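Local structure of protein YgiW (Escherichia coli, 1NNX) at residues T26-A31 / F57-G62; V40-N45 / V84-E89; H70-G75 / D100-R105. The protein is of unknown function, a small periplasmic protein of the bacterial OB-fold (BOF) family. All coordinates share one frame; numbering follows the deposited sequence.

Interaction 1 (T26-A31 / F57-G62)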
ATOM      1  N   THR A  26       9.560   1.215   2.500  1.00 14.08           N
ATOM      2  CA  THR A  26       9.786  -0.198   2.691  1.00 13.74           C
ATOM      3  C   THR A  26       9.503  -0.950   1.410  1.00 16.99           C
ATOM      4  O   THR A  26       8.617  -0.597   0.642  1.00 17.11           O
ATOM      5  CB  THR A  26       8.840  -0.693   3.796  1.00 15.04           C
ATOM      6  OG1 THR A  26       9.118   0.020   5.033  1.00 18.02           O
ATOM      7  CG2 THR A  26       8.905  -2.249   4.019  1.00 22.02           C
ATOM      8  N   THR A  27      10.207  -2.043   1.175  1.00 13.10           N
ATOM      9  CA  THR A  27       9.947  -2.809  -0.038  1.00 13.35           C
ATOM     10  C   THR A  27       8.687  -3.659   0.146  1.00 11.09           C
ATOM     11  O   THR A  27       8.324  -4.028   1.276  1.00 13.74           O
ATOM     12  CB  THR A  27      11.135  -3.788  -0.351  1.00 12.08           C
ATOM     13  OG1 THR A  27      11.213  -4.747   0.686  1.00 15.61           O
ATOM     14  CG2 THR A  27      12.468  -2.994  -0.474  1.00 16.28           C
ATOM     15  N   VAL A  28       8.007  -3.896  -0.985  1.00 13.37           N
ATOM     16  CA  VAL A  28       6.799  -4.756  -0.944  1.00 15.64           C
ATOM     17  C   VAL A  28       7.082  -6.128  -0.329  1.00 15.17           C
ATOM     18  O   VAL A  28       6.370  -6.574   0.548  1.00 15.50           O
ATOM     19  CB  VAL A  28       6.215  -4.960  -2.321  1.00 16.51           C
ATOM     20  CG1 VAL A  28       5.194  -6.143  -2.271  1.00 16.75           C
ATOM     21  CG2 VAL A  28       5.508  -3.663  -2.749  1.00 18.14           C
ATOM     22  N   GLU A  29       8.201  -6.745  -0.734  1.00 12.97           N
ATOM     23  CA  GLU A  29       8.523  -8.051  -0.214  1.00 17.94           C
ATOM     24  C   GLU A  29       8.721  -8.069   1.280  1.00 17.82           C
ATOM     25  O   GLU A  29       8.212  -8.964   1.980  1.00 21.62           O
ATOM     26  CB  GLU A  29       9.538  -8.883  -1.050  0.66 23.79           C
ATOM     27  CG  GLU A  29       9.473 -10.484  -0.796  0.66 27.65           C
ATOM     28  CD  GLU A  29       8.175 -11.095  -1.254  0.66 33.82           C
ATOM     29  OE1 GLU A  29       7.819 -12.173  -0.726  0.66 38.29           O
ATOM     30  OE2 GLU A  29       7.519 -10.504  -2.147  0.66 32.10           O
ATOM     31  N   SER A  30       9.403  -7.056   1.845  1.00 15.11           N
ATOM     32  CA  SER A  30       9.552  -7.060   3.256  1.00 13.56           C
ATOM     33  C   SER A  30       8.271  -6.662   4.026  1.00 15.00           C
ATOM     34  O   SER A  30       8.072  -7.099   5.143  1.00 18.75           O
ATOM     35  CB  SER A  30      10.760  -6.211   3.709  1.00 17.69           C
ATOM     36  OG  SER A  30      10.544  -4.850   3.508  1.00 17.32           O
ATOM     37  N   ALA A  31       7.418  -5.836   3.401  1.00 14.29           N
ATOM     38  CA  ALA A  31       6.176  -5.448   4.047  1.00 17.04           C
ATOM     39  C   ALA A  31       5.310  -6.668   4.299  1.00 16.77           C
ATOM     40  O   ALA A  31       4.574  -6.709   5.284  1.00 18.82           O
ATOM     41  CB  ALA A  31       5.432  -4.447   3.170  1.00 15.16           C
ATOM     42  N   PHE A  57      -0.424  -3.899  -6.340  1.00 13.07           N
ATOM     43  CA  PHE A  57       0.668  -2.924  -6.284  1.00 11.18           C
ATOM     44  C   PHE A  57       1.984  -3.691  -6.477  1.00 14.25           C
ATOM     45  O   PHE A  57       2.222  -4.682  -5.826  1.00 14.80           O
ATOM     46  CB  PHE A  57       0.617  -2.259  -4.916  1.00 12.77           C
ATOM     47  CG  PHE A  57       1.678  -1.230  -4.732  1.00 14.53           C
ATOM     48  CD1 PHE A  57       1.539   0.069  -5.173  1.00 16.50           C
ATOM     49  CD2 PHE A  57       2.837  -1.588  -4.052  1.00 16.27           C
ATOM     50  CE1 PHE A  57       2.555   1.031  -4.909  1.00 19.06           C
ATOM     51  CE2 PHE A  57       3.831  -0.630  -3.799  1.00 20.51           C
ATOM     52  CZ  PHE A  57       3.657   0.665  -4.232  1.00 16.70           C
ATOM     53  N   LYS A  58       2.834  -3.174  -7.353  1.00 13.29           N
ATOM     54  CA  LYS A  58       4.118  -3.831  -7.661  1.00 11.93           C
ATOM     55  C   LYS A  58       5.293  -2.886  -7.523  1.00 15.89           C
ATOM     56  O   LYS A  58       5.236  -1.738  -7.883  1.00 15.66           O
ATOM     57  CB  LYS A  58       4.029  -4.371  -9.085  1.00 18.26           C
ATOM     58  CG  LYS A  58       5.240  -5.119  -9.621  1.00 23.27           C
ATOM     59  CD  LYS A  58       4.985  -5.435 -11.076  1.00 27.66           C
ATOM     60  CE  LYS A  58       6.061  -6.276 -11.717  1.00 35.70           C
ATOM     61  NZ  LYS A  58       5.611  -6.724 -13.068  1.00 37.79           N
ATOM     62  N   ASP A  59       6.342  -3.412  -6.930  1.00 14.75           N
ATOM     63  CA  ASP A  59       7.641  -2.672  -6.886  1.00 16.12           C
ATOM     64  C   ASP A  59       8.659  -3.701  -7.362  1.00 16.83           C
ATOM     65  O   ASP A  59       8.348  -4.832  -7.733  1.00 18.35           O
ATOM     66  CB  ASP A  59       8.000  -1.989  -5.552  1.00 16.80           C
ATOM     67  CG  ASP A  59       8.434  -2.900  -4.444  1.00 19.79           C
ATOM     68  OD1 ASP A  59       8.543  -4.124  -4.652  1.00 19.72           O
ATOM     69  OD2 ASP A  59       8.691  -2.351  -3.336  1.00 19.62           O
ATOM     70  N   ALA A  60       9.933  -3.289  -7.412  1.00 18.15           N
ATOM     71  CA  ALA A  60      10.928  -4.238  -7.881  1.00 20.77           C
ATOM     72  C   ALA A  60      11.079  -5.549  -7.090  1.00 19.75           C
ATOM     73  O   ALA A  60      11.637  -6.522  -7.606  1.00 23.61           O
ATOM     74  CB  ALA A  60      12.270  -3.536  -7.912  1.00 22.33           C
ATOM     75  N   SER A  61      10.629  -5.585  -5.844  1.00 17.33           N
ATOM     76  CA  SER A  61      10.742  -6.753  -5.015  1.00 16.80           C
ATOM     77  C   SER A  61       9.566  -7.727  -5.020  1.00 19.75           C
ATOM     78  O   SER A  61       9.724  -8.844  -4.586  1.00 21.99           O
ATOM     79  CB  SER A  61      11.007  -6.334  -3.577  1.00 18.22           C
ATOM     80  OG  SER A  61       9.833  -5.745  -2.935  1.00 17.71           O
ATOM     81  N   GLY A  62       8.402  -7.298  -5.500  1.00 17.15           N
ATOM     82  CA  GLY A  62       7.246  -8.190  -5.441  1.00 18.47           C
ATOM     83  C   GLY A  62       5.952  -7.422  -5.591  1.00 15.70           C
ATOM     84  O   GLY A  62       5.938  -6.222  -5.919  1.00 15.43           O
TER
HETATM   85  O   HOH W   1       8.194   0.039  -1.936  1.00 15.68           O

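Interaction 2 (V40-N45 / V84-E89)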
ATOM      1  N   VAL A  40       3.222   1.613   7.068  1.00 11.73           N
ATOM      2  CA  VAL A  40       4.284   1.520   6.047  1.00 11.40           C
ATOM      3  C   VAL A  40       4.079   2.545   4.941  1.00 12.33           C
ATOM      4  O   VAL A  40       2.954   3.005   4.696  1.00 13.24           O
ATOM      5  CB  VAL A  40       4.117   0.223   5.037  0.75 17.52           C
ATOM      6  CG1 VAL A  40       2.712  -0.247   4.874  0.75 14.87           C
ATOM      7  CG2 VAL A  40       4.341   0.636   3.477  0.75 33.77           C
ATOM      8  N   THR A  41       5.133   2.865   4.227  1.00 13.35           N
ATOM      9  CA  THR A  41       5.149   3.678   3.060  1.00 12.17           C
ATOM     10  C   THR A  41       5.822   2.814   1.992  1.00 14.59           C
ATOM     11  O   THR A  41       6.890   2.219   2.220  1.00 13.02           O
ATOM     12  CB  THR A  41       5.985   4.968   3.238  1.00 14.27           C
ATOM     13  OG1 THR A  41       5.475   5.768   4.324  1.00 17.95           O
ATOM     14  CG2 THR A  41       6.021   5.734   1.946  1.00 17.09           C
ATOM     15  N   LEU A  42       5.224   2.683   0.820  1.00 11.85           N
ATOM     16  CA  LEU A  42       5.755   1.920  -0.311  1.00 10.68           C
ATOM     17  C   LEU A  42       5.761   2.778  -1.557  1.00 12.34           C
ATOM     18  O   LEU A  42       4.945   3.741  -1.678  1.00 12.89           O
ATOM     19  CB  LEU A  42       4.869   0.666  -0.574  1.00 13.32           C
ATOM     20  CG  LEU A  42       4.676  -0.229   0.642  1.00 15.99           C
ATOM     21  CD1 LEU A  42       3.575  -1.269   0.245  1.00 26.82           C
ATOM     22  CD2 LEU A  42       5.909  -0.879   1.072  1.00 24.85           C
ATOM     23  N   ARG A  43       6.621   2.456  -2.509  1.00 11.65           N
ATOM     24  CA  ARG A  43       6.637   3.153  -3.755  1.00 10.49           C
ATOM     25  C   ARG A  43       6.638   2.153  -4.882  1.00 14.07           C
ATOM     26  O   ARG A  43       7.351   1.137  -4.818  1.00 16.38           O
ATOM     27  CB  ARG A  43       7.864   4.081  -3.881  1.00 13.45           C
ATOM     28  CG  ARG A  43       7.675   5.351  -3.087  0.80 14.04           C
ATOM     29  CD  ARG A  43       8.907   6.316  -3.275  0.80 15.85           C
ATOM     30  NE  ARG A  43       8.638   7.635  -2.723  0.80 21.18           N
ATOM     31  CZ  ARG A  43       9.093   8.757  -3.274  0.80 24.38           C
ATOM     32  NH1 ARG A  43       9.813   8.691  -4.384  0.80 28.56           N
ATOM     33  NH2 ARG A  43       8.868   9.926  -2.700  0.80 29.55           N
ATOM     34  N   GLY A  44       5.815   2.382  -5.903  1.00 12.24           N
ATOM     35  CA  GLY A  44       5.753   1.429  -6.980  1.00 13.03           C
ATOM     36  C   GLY A  44       4.643   1.805  -7.906  1.00 12.36           C
ATOM     37  O   GLY A  44       4.380   2.980  -8.126  1.00 14.24           O
ATOM     38  N   ASN A  45       4.051   0.797  -8.490  1.00 12.44           N
ATOM     39  CA  ASN A  45       3.002   1.011  -9.475  1.00 13.84           C
ATOM     40  C   ASN A  45       1.762   0.189  -9.194  1.00 12.94           C
ATOM     41  O   ASN A  45       1.842  -0.994  -8.753  1.00 13.52           O
ATOM     42  CB  ASN A  45       3.562   0.614 -10.853  1.00 14.27           C
ATOM     43  CG  ASN A  45       4.828   1.456 -11.233  1.00 17.13           C
ATOM     44  OD1 ASN A  45       5.917   1.108 -10.822  1.00 27.88           O
ATOM     45  ND2 ASN A  45       4.659   2.534 -11.908  1.00 23.54           N
ATOM     46  N   VAL A  84       3.871   5.730  -7.922  1.00 12.59           N
ATOM     47  CA  VAL A  84       3.087   6.311  -6.817  1.00 13.38           C
ATOM     48  C   VAL A  84       3.641   5.944  -5.470  1.00 12.08           C
ATOM     49  O   VAL A  84       4.387   4.912  -5.312  1.00 12.83           O
ATOM     50  CB  VAL A  84       1.570   5.844  -6.794  1.00 15.16           C
ATOM     51  CG1 VAL A  84       0.853   6.366  -8.047  1.00 18.17           C
ATOM     52  CG2 VAL A  84       1.472   4.334  -6.673  1.00 15.68           C
ATOM     53  N   GLU A  85       3.398   6.812  -4.515  1.00 11.86           N
ATOM     54  CA  GLU A  85       3.777   6.521  -3.170  1.00 12.81           C
ATOM     55  C   GLU A  85       2.460   6.239  -2.381  1.00 12.26           C
ATOM     56  O   GLU A  85       1.507   7.049  -2.434  1.00 14.28           O
ATOM     57  CB  GLU A  85       4.580   7.580  -2.401  0.80 13.17           C
ATOM     58  CG  GLU A  85       4.946   7.245  -0.937  0.80 14.98           C
ATOM     59  CD  GLU A  85       5.720   8.368  -0.270  0.80 28.18           C
ATOM     60  OE1 GLU A  85       6.948   8.413  -0.498  0.80 27.35           O
ATOM     61  OE2 GLU A  85       5.081   9.187   0.436  0.80 31.52           O
ATOM     62  N   ILE A  86       2.384   5.146  -1.645  1.00 11.91           N
ATOM     63  CA  ILE A  86       1.228   4.845  -0.817  1.00 11.04           C
ATOM     64  C   ILE A  86       1.645   4.744   0.625  1.00 13.18           C
ATOM     65  O   ILE A  86       2.779   4.347   0.928  1.00 12.85           O
ATOM     66  CB  ILE A  86       0.486   3.553  -1.221  1.00 11.69           C
ATOM     67  CG1 ILE A  86       1.425   2.315  -1.201  1.00 15.82           C
ATOM     68  CG2 ILE A  86      -0.154   3.761  -2.637  1.00 17.08           C
ATOM     69  CD1 ILE A  86       0.743   0.995  -1.554  1.00 18.97           C
ATOM     70  N   GLN A  87       0.775   5.170   1.523  1.00 11.84           N
ATOM     71  CA  GLN A  87       0.986   5.077   2.954  1.00 13.00           C
ATOM     72  C   GLN A  87      -0.259   4.441   3.540  1.00 13.61           C
ATOM     73  O   GLN A  87      -1.386   4.792   3.135  1.00 13.35           O
ATOM     74  CB  GLN A  87       1.234   6.448   3.606  1.00 15.52           C
ATOM     75  CG  GLN A  87       2.458   7.153   3.026  1.00 19.40           C
ATOM     76  CD  GLN A  87       2.826   8.452   3.752  1.00 28.41           C
ATOM     77  OE1 GLN A  87       3.571   9.281   3.209  1.00 36.93           O
ATOM     78  NE2 GLN A  87       2.334   8.624   4.952  1.00 34.39           N
ATOM     79  N   GLY A  88      -0.086   3.538   4.486  1.00 11.52           N
ATOM     80  CA  GLY A  88      -1.221   2.885   5.124  1.00 11.24           C
ATOM     81  C   GLY A  88      -0.742   1.811   6.049  1.00 13.54           C
ATOM     82  O   GLY A  88       0.449   1.772   6.387  1.00 14.78           O
ATOM     83  N   GLU A  89      -1.649   0.946   6.437  1.00 15.36           N
ATOM     84  CA  GLU A  89      -1.316  -0.129   7.393  1.00 13.21           C
ATOM     85  C   GLU A  89      -1.278  -1.482   6.800  1.00 14.64           C
ATOM     86  O   GLU A  89      -2.119  -1.834   5.977  1.00 16.13           O
ATOM     87  CB  GLU A  89      -2.356  -0.216   8.507  1.00 18.08           C
ATOM     88  CG  GLU A  89      -2.571   1.075   9.271  1.00 19.87           C
ATOM     89  CD  GLU A  89      -3.603   1.967   8.677  1.00 23.27           C
ATOM     90  OE1 GLU A  89      -4.249   1.583   7.680  1.00 23.42           O
ATOM     91  OE2 GLU A  89      -3.767   3.066   9.232  1.00 26.95           O
TER

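Interaction 3 (H70-G75 / D100-R105)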
ATOM      1  N   HIS A  70     -12.561   4.723  -2.729  1.00 19.25           N
ATOM      2  CA  HIS A  70     -12.816   5.726  -3.733  1.00 19.56           C
ATOM      3  C   HIS A  70     -12.332   7.156  -3.259  1.00 18.70           C
ATOM      4  O   HIS A  70     -11.807   7.960  -4.051  1.00 20.63           O
ATOM      5  CB  HIS A  70     -14.339   6.007  -3.965  0.70 19.31           C
ATOM      6  CG  HIS A  70     -14.646   7.114  -4.951  0.70 23.05           C
ATOM      7  ND1 HIS A  70     -14.623   6.918  -6.314  0.70 28.94           N
ATOM      8  CD2 HIS A  70     -15.002   8.406  -4.758  0.70 21.65           C
ATOM      9  CE1 HIS A  70     -14.944   8.046  -6.921  0.70 28.88           C
ATOM     10  NE2 HIS A  70     -15.176   8.964  -5.998  0.70 26.27           N
ATOM     11  N   LYS A  71     -12.496   7.498  -1.977  1.00 19.35           N
ATOM     12  CA  LYS A  71     -12.100   8.813  -1.522  1.00 23.29           C
ATOM     13  C   LYS A  71     -10.614   9.095  -1.493  1.00 22.04           C
ATOM     14  O   LYS A  71     -10.202  10.241  -1.346  1.00 22.83           O
ATOM     15  CB  LYS A  71     -12.679   9.109  -0.129  1.00 29.74           C
ATOM     16  CG  LYS A  71     -12.134   8.251   1.004  1.00 37.57           C
ATOM     17  CD  LYS A  71     -12.782   8.642   2.339  1.00 43.17           C
ATOM     18  CE  LYS A  71     -11.853   8.379   3.532  1.00 44.33           C
ATOM     19  NZ  LYS A  71     -12.307   9.139   4.761  1.00 43.95           N
ATOM     20  N   ARG A  72      -9.777   8.072  -1.682  1.00 20.86           N
ATOM     21  CA  ARG A  72      -8.333   8.356  -1.631  1.00 22.46           C
ATOM     22  C   ARG A  72      -7.772   8.990  -2.899  1.00 22.54           C
ATOM     23  O   ARG A  72      -6.740   9.645  -2.878  1.00 21.93           O
ATOM     24  CB  ARG A  72      -7.530   7.061  -1.355  1.00 22.51           C
ATOM     25  CG  ARG A  72      -7.975   6.305  -0.185  1.00 21.99           C
ATOM     26  CD  ARG A  72      -7.884   7.185   1.100  1.00 24.40           C
ATOM     27  NE  ARG A  72      -8.518   6.491   2.215  1.00 30.20           N
ATOM     28  CZ  ARG A  72      -8.779   7.037   3.395  1.00 34.25           C
ATOM     29  NH1 ARG A  72      -8.461   8.302   3.633  1.00 34.53           N
ATOM     30  NH2 ARG A  72      -9.364   6.307   4.346  1.00 38.56           N
ATOM     31  N   TRP A  73      -8.494   8.881  -4.013  1.00 21.06           N
ATOM     32  CA  TRP A  73      -7.928   9.392  -5.248  1.00 25.02           C
ATOM     33  C   TRP A  73      -7.779  10.911  -5.302  1.00 28.21           C
ATOM     34  O   TRP A  73      -6.817  11.424  -5.854  1.00 28.21           O
ATOM     35  CB  TRP A  73      -8.719   8.852  -6.457  1.00 24.76           C
ATOM     36  CG  TRP A  73      -8.751   7.316  -6.529  1.00 24.22           C
ATOM     37  CD1 TRP A  73      -9.791   6.515  -6.193  1.00 23.11           C
ATOM     38  CD2 TRP A  73      -7.664   6.430  -6.877  1.00 20.02           C
ATOM     39  NE1 TRP A  73      -9.449   5.209  -6.312  1.00 24.24           N
ATOM     40  CE2 TRP A  73      -8.144   5.115  -6.731  1.00 22.20           C
ATOM     41  CE3 TRP A  73      -6.342   6.621  -7.308  1.00 24.23           C
ATOM     42  CZ2 TRP A  73      -7.359   3.982  -6.991  1.00 19.28           C
ATOM     43  CZ3 TRP A  73      -5.550   5.475  -7.575  1.00 19.64           C
ATOM     44  CH2 TRP A  73      -6.058   4.177  -7.412  1.00 18.71           C
ATOM     45  N   ASN A  74      -8.740  11.631  -4.733  1.00 27.53           N
ATOM     46  CA  ASN A  74      -8.672  13.085  -4.723  1.00 31.69           C
ATOM     47  C   ASN A  74      -8.384  13.792  -6.044  1.00 33.47           C
ATOM     48  O   ASN A  74      -7.549  14.693  -6.096  1.00 35.06           O
ATOM     49  CB  ASN A  74      -7.638  13.544  -3.684  1.00 33.68           C
ATOM     50  CG  ASN A  74      -8.067  13.224  -2.264  1.00 36.75           C
ATOM     51  OD1 ASN A  74      -9.246  13.278  -1.950  1.00 39.15           O
ATOM     52  ND2 ASN A  74      -7.116  12.911  -1.402  1.00 37.94           N
ATOM     53  N   GLY A  75      -9.074  13.393  -7.109  1.00 33.37           N
ATOM     54  CA  GLY A  75      -8.879  14.044  -8.400  1.00 36.97           C
ATOM     55  C   GLY A  75      -7.686  13.584  -9.228  1.00 38.43           C
ATOM     56  O   GLY A  75      -7.544  13.969 -10.408  1.00 37.76           O
ATOM     57  N   ASP A 100      -3.866  -1.347   3.779  1.00 14.43           N
ATOM     58  CA  ASP A 100      -5.114  -0.502   3.781  1.00 15.23           C
ATOM     59  C   ASP A 100      -4.571   0.880   3.547  1.00 14.30           C
ATOM     60  O   ASP A 100      -3.951   1.446   4.439  1.00 15.54           O
ATOM     61  CB  ASP A 100      -5.680  -0.760   5.190  0.60 18.13           C
ATOM     62  CG  ASP A 100      -6.190  -2.223   5.382  0.60 26.62           C
ATOM     63  OD1 ASP A 100      -6.579  -2.875   4.389  0.60 29.69           O
ATOM     64  OD2 ASP A 100      -6.206  -2.657   6.545  0.60 36.22           O
ATOM     65  N   VAL A 101      -4.823   1.426   2.366  1.00 13.01           N
ATOM     66  CA  VAL A 101      -4.208   2.690   1.995  1.00 13.24           C
ATOM     67  C   VAL A 101      -4.882   3.939   2.530  1.00 14.25           C
ATOM     68  O   VAL A 101      -6.105   4.151   2.297  1.00 16.86           O
ATOM     69  CB  VAL A 101      -4.079   2.749   0.446  1.00 14.24           C
ATOM     70  CG1 VAL A 101      -3.488   4.084   0.035  1.00 15.55           C
ATOM     71  CG2 VAL A 101      -3.234   1.525  -0.072  1.00 14.32           C
ATOM     72  N   LYS A 102      -4.109   4.784   3.212  1.00 12.06           N
ATOM     73  CA  LYS A 102      -4.674   6.074   3.694  1.00 14.20           C
ATOM     74  C   LYS A 102      -4.397   7.207   2.731  1.00 16.13           C
ATOM     75  O   LYS A 102      -5.120   8.198   2.703  1.00 14.66           O
ATOM     76  CB  LYS A 102      -4.049   6.470   5.037  1.00 15.31           C
ATOM     77  CG  LYS A 102      -4.541   5.685   6.204  1.00 18.29           C
ATOM     78  CD  LYS A 102      -6.042   6.077   6.510  1.00 23.03           C
ATOM     79  CE  LYS A 102      -6.518   5.538   7.844  1.00 29.61           C
ATOM     80  NZ  LYS A 102      -8.015   5.820   8.033  1.00 31.34           N
ATOM     81  N   GLN A 103      -3.346   7.091   1.927  1.00 12.84           N
ATOM     82  CA  GLN A 103      -2.936   8.141   1.038  1.00 14.33           C
ATOM     83  C   GLN A 103      -2.184   7.599  -0.155  1.00 14.76           C
ATOM     84  O   GLN A 103      -1.339   6.706  -0.027  1.00 13.41           O
ATOM     85  CB  GLN A 103      -2.199   9.336   1.660  0.70 18.59           C
ATOM     86  CG  GLN A 103      -1.650  10.415   0.648  0.70 20.72           C
ATOM     87  CD  GLN A 103      -1.346  11.752   1.242  0.70 34.20           C
ATOM     88  OE1 GLN A 103      -1.372  11.942   2.440  0.70 31.05           O
ATOM     89  NE2 GLN A 103      -1.065  12.712   0.372  0.70 32.94           N
ATOM     90  N   ILE A 104      -2.481   8.123  -1.326  1.00 14.13           N
ATOM     91  CA  ILE A 104      -1.781   7.763  -2.524  1.00 15.58           C
ATOM     92  C   ILE A 104      -1.429   9.058  -3.232  1.00 16.39           C
ATOM     93  O   ILE A 104      -2.303   9.969  -3.399  1.00 21.29           O
ATOM     94  CB  ILE A 104      -2.623   6.799  -3.422  1.00 14.78           C
ATOM     95  CG1 ILE A 104      -1.791   6.451  -4.654  1.00 16.36           C
ATOM     96  CG2 ILE A 104      -4.029   7.442  -3.786  1.00 17.86           C
ATOM     97  CD1 ILE A 104      -2.334   5.268  -5.414  1.00 20.14           C
ATOM     98  N   ARG A 105      -0.177   9.191  -3.622  1.00 15.76           N
ATOM     99  CA  ARG A 105       0.257  10.352  -4.406  1.00 17.96           C
ATOM    100  C   ARG A 105       1.211   9.954  -5.536  1.00 17.76           C
ATOM    101  O   ARG A 105       1.949   8.980  -5.452  1.00 17.22           O
ATOM    102  CB  ARG A 105       0.912  11.418  -3.527  1.00 23.80           C
ATOM    103  CG  ARG A 105       2.065  10.997  -2.692  1.00 33.16           C
ATOM    104  CD  ARG A 105       2.510  12.207  -1.815  1.00 38.76           C
ATOM    105  NE  ARG A 105       2.966  13.283  -2.699  1.00 44.93           N
ATOM    106  CZ  ARG A 105       4.240  13.528  -2.983  1.00 49.02           C
ATOM    107  NH1 ARG A 105       5.201  12.799  -2.431  1.00 48.70           N
ATOM    108  NH2 ARG A 105       4.555  14.454  -3.881  1.00 50.44           N
TER
HETATM  109  O   HOH W   2      -4.805   9.931  -1.212  1.00 20.90           O
HETATM  110  O   HOH W   3      -4.448  11.644  -4.281  1.00 39.94           O

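Interaction 1 (T26-A31 / F57-G62)
Val-28, Ser-61 and Glu-29 bury the most surface where the first turn of helix 28-31 meets the hairpin turn that follows strand 54-59. Val-28 turns both methyls to the hairpin. CG1, anti to the backbone N (chi1 166°), rests on the backbone of Gly-62, 3.6 Å from its C, while CG2 lies between the Asp-59 carboxylate and the edge of the Phe-57 ring, 3.6 Å from CE2 in the ring plane. A branched apolar residue suits this buried place because its two methyls pack in different directions; Ile-64 of strand 62-67 also touches it.

The polar part lies at the start of the helix, where amides lack the carbonyls of a preceding turn. Val-28 N gives its hydrogen to Asp-59 OD2 over 2.9 Å, on the syn side, though 32° out of the carboxylate plane. Glu-29 N donates to Ser-61 OG, also at 2.9 Å and nearly straight (167°). Ser-61 OG in turn donates to Asp-59 OD1 at 2.7 Å, and Ser-61 N meets the same oxygen from above the carboxylate plane. Two donors therefore hold OD1 while OD2 faces the helix, fixing the rotation of the carboxylate; a water bridges OD2 to Thr-26 O. The N-H groups of this single turn would probably favour a negative group here.

Glu-29 lays CB against Ser-61 O at 3.5 Å; in the conformer described, its carboxylate forms a salt bridge with Lys-32. Gly-62 suits its place because a side chain at its backbone angles would jam against the preceding carbonyl. Asp-59 to Gly-62 form a type I turn, and the bond from Ser-61 N to Asp-59 OD1 makes an Asx turn, here in a beta hairpin whose Asp and Ser side chains bind the first amides of a helix.

Interaction 2 (V40-N45 / V84-E89)
Glu-85 OE1, in the conformers described, accepts two hydrogens from Arg-43, whose guanidinium comes side-on with NE and NH2 both directed at that single oxygen. NE is the closer, 2.9 Å from OE1, and meets it on the anti side; the bond from NH2 is longer, 3.3 Å to the same OE1, and arrives from above the carboxylate plane. Both nitrogens reach OE1 from the same face of its carboxylate, the two planes being 52° apart. Each side chain has a second conformer, and the pair may not be permanent. The extended Glu-85 chain also lays its CG on Thr-41 CG2 (3.4 Å), the methyl standing anti to the backbone N. Beyond it, Thr-41 and Gln-87 run side by side, pointing the same way.

The other face is apolar. Leu-42 CB meets Ile-86 CG1 at 3.9 Å, and Phe-57 covers both side chains. Gly-44 and Gly-88 add no side chain to this face. Between the faces, strands 38-51 and 84-93 are antiparallel, with hydrogen-bonded pairs at Val-40 with Gly-88, Leu-42 with Ile-86 and Gly-44 with Val-84; Val-84 N to Gly-44 O is the shortest of these bonds at 2.8 Å.

Alternation thus gives a polar outer face carrying one ion pair and an apolar inner face; solvent probably weakens the attraction, and a partial, mobile pair is consistent with the alternative conformers.

Interaction 3 (H70-G75 / D100-R105)
Arg-72 reaches strand 96-106 from the loop 70-75, and its side chain can be followed outward from CB, which lies 4.3 Å from Ile-104 CG2. CG is next, 3.8 Å from Val-101 O. The chain bends here (chi2 -59°), and CD comes to 3.4 Å from Lys-102 O. NE lies equally near Val-101 O, but at an angle too poor for a hydrogen bond. CZ is 3.9 Å from Lys-102 O, and NH1 is 3.5 Å from the same O. At the tip, NH2 stands 4.0 Å from Lys-102 NZ, two like charges at the ends of side chains that lie side by side and point the same way. Lys-71 CE lies over the rim of one guanidinium face, with Lys-102 on the other.

Next along the loop, Trp-73 CZ3 touches Ile-104 CD1 at 3.9 Å, a large ring packing against an aliphatic side chain that also meets Val-84 and Ile-86. Waters join the backbones: one donates to Arg-72 O and accepts from Ile-104 N, another bridges Trp-73 O and Ile-104 O.

With no clear direct hydrogen bond, the two segments meet through apolar packing and bridging water; the neighbouring carbonyls may partly offset the repulsion expected between the clustered cationic side chains.

Overall arrangement
All three contacts reach the same sheet, with interaction 2 in the middle, its centre about 4 Å from that of the chain. Interaction 1 lies about 9 Å from it, centre to centre, and is joined to it by probable backbone bonds from Thr-26 N to Thr-41 O (2.9 Å) and from Lys-58 N to Asn-45 O (2.8 Å). On the other side, interaction 3 is about 11 Å away between centres and continues the sheet through a probable bond from Lys-102 N to Gln-87 O (2.7 Å). Interactions 1 and 3 do not touch; their centres are about 19 Å apart. A sulfate, probably from crystallisation, sits about 3 Å from the Glu-29 side chain, nearest atoms.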